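CCHC-type domain-containing protein (Trypanosoma brucei brucei, PDB 7C45) binds RNA and probably acts as an RNase D-type 3'-5' exonuclease that trims guide RNAs. Local coordinates at residues R178-P181 against D182-E186. Numbering follows the deposited sequence.
Sequences RPLP and DHFLE
Pro181 takes the N-cap position of helix 182-202, and its carbonyl opens the hydrogen-bond ladder of that helix. Leu185 N donates to Pro181 O at 3.1 Å, with an N-H...O angle of 161°. Phe184 N also lies 2.9 Å from Pro181 O, but at 121° this second bond is weak. The next rung follows directly: Glu186 N donates to Asp182 O at 2.9 Å. The carbonyl of Leu180 is satisfied differently. A water donates to Leu180 O and, at 3.0 Å, to Asp182 OD1, bridging Leu180, in the loop, to the side chain of Asp182, the first helical residue.

Side-chain packing adds to these bonds. The Pro181 ring lies beside Phe184, with CD 3.6 Å from Phe184 CD1. His183 CG sits between its own backbone N and carbonyl carbon (chi1 58°), which places imidazole CE1 3.4 Å from Pro181 CB. Leu185 also touches Tyr16 and Val18 of strand 16-19, so the helix start packs on an outermost strand of the exonuclease domain's sheet. In the loop, Arg178 NE forms a salt bridge with Asp74 OD2, while NH2 bonds to Ser58 OG and NH1 to Trp175 O. Leu180 CD1 lies over one face of the Arg178 guanidinium, while Leu180 CB meets Leu185 CD2 at 3.8 Å.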
# COMPACT_ATOMS: atom_id res chain seq x y z
N ARG A 178 6.77 -19.10 -16.21
CA ARG A 178 5.68 -18.82 -17.15
C ARG A 178 5.19 -20.14 -17.75
O ARG A 178 5.99 -21.00 -18.09
CB ARG A 178 6.12 -17.87 -18.26
CG ARG A 178 6.36 -16.44 -17.82
CD ARG A 178 5.10 -15.83 -17.20
NE ARG A 178 5.28 -14.42 -16.87
CZ ARG A 178 5.90 -13.98 -15.77
NH1 ARG A 178 6.38 -14.83 -14.89
NH2 ARG A 178 6.01 -12.68 -15.56
N PRO A 179 3.89 -20.31 -17.84
CA PRO A 179 2.84 -19.43 -17.35
C PRO A 179 2.82 -19.39 -15.84
O PRO A 179 3.23 -20.35 -15.20
CB PRO A 179 1.55 -20.08 -17.87
CG PRO A 179 1.92 -21.53 -17.98
CD PRO A 179 3.34 -21.55 -18.41
N LEU A 180 2.37 -18.27 -15.27
CA LEU A 180 2.17 -18.20 -13.83
C LEU A 180 0.93 -18.99 -13.46
O LEU A 180 -0.13 -18.80 -14.06
CB LEU A 180 2.03 -16.75 -13.39
CG LEU A 180 3.32 -15.90 -13.42
CD1 LEU A 180 3.00 -14.42 -13.39
CD2 LEU A 180 4.26 -16.28 -12.27
N PRO A 181 1.01 -19.89 -12.48
CA PRO A 181 -0.20 -20.60 -12.04
C PRO A 181 -1.28 -19.63 -11.57
O PRO A 181 -0.99 -18.51 -11.14
CB PRO A 181 0.30 -21.48 -10.90
CG PRO A 181 1.74 -21.64 -11.14
CD PRO A 181 2.18 -20.32 -11.71
N ASP A 182 -2.53 -20.08 -11.67
CA ASP A 182 -3.65 -19.24 -11.28
C ASP A 182 -3.47 -18.65 -9.88
O ASP A 182 -3.74 -17.46 -9.67
CB ASP A 182 -4.95 -20.04 -11.34
CG ASP A 182 -5.24 -20.54 -12.72
OD1 ASP A 182 -4.56 -20.08 -13.66
OD2 ASP A 182 -6.15 -21.39 -12.87
N HIS A 183 -3.01 -19.45 -8.92
CA HIS A 183 -2.92 -18.94 -7.56
C HIS A 183 -1.78 -17.94 -7.40
O HIS A 183 -1.84 -17.10 -6.50
CB HIS A 183 -2.77 -20.10 -6.56
CG HIS A 183 -1.59 -20.98 -6.81
ND1 HIS A 183 -1.59 -21.97 -7.77
CD2 HIS A 183 -0.38 -21.05 -6.21
CE1 HIS A 183 -0.43 -22.59 -7.76
NE2 HIS A 183 0.32 -22.05 -6.82
N PHE A 184 -0.76 -17.98 -8.27
CA PHE A 184 0.21 -16.89 -8.30
C PHE A 184 -0.43 -15.60 -8.81
O PHE A 184 -0.21 -14.52 -8.26
CB PHE A 184 1.40 -17.27 -9.18
CG PHE A 184 2.40 -18.17 -8.52
CD1 PHE A 184 2.10 -19.48 -8.24
CD2 PHE A 184 3.67 -17.70 -8.24
CE1 PHE A 184 3.04 -20.30 -7.64
CE2 PHE A 184 4.61 -18.52 -7.65
CZ PHE A 184 4.30 -19.82 -7.35
N LEU A 185 -1.23 -15.70 -9.88
CA LEU A 185 -1.89 -14.52 -10.41
C LEU A 185 -2.82 -13.90 -9.39
O LEU A 185 -2.86 -12.67 -9.22
CB LEU A 185 -2.64 -14.91 -11.69
CG LEU A 185 -1.68 -15.39 -12.78
CD1 LEU A 185 -2.44 -15.98 -13.98
CD2 LEU A 185 -0.78 -14.26 -13.23
N GLU A 186 -3.61 -14.72 -8.71
CA GLU A 186 -4.55 -14.21 -7.72
C GLU A 186 -3.80 -13.59 -6.55
O GLU A 186 -4.20 -12.53 -6.03
CB GLU A 186 -5.47 -15.33 -7.24
CG GLU A 186 -6.52 -14.91 -6.20
CD GLU A 186 -7.21 -13.58 -6.49
OE1 GLU A 186 -7.35 -12.76 -5.55
OE2 GLU A 186 -7.61 -13.35 -7.65
O HOH W 1 -2.24 -19.34 -15.37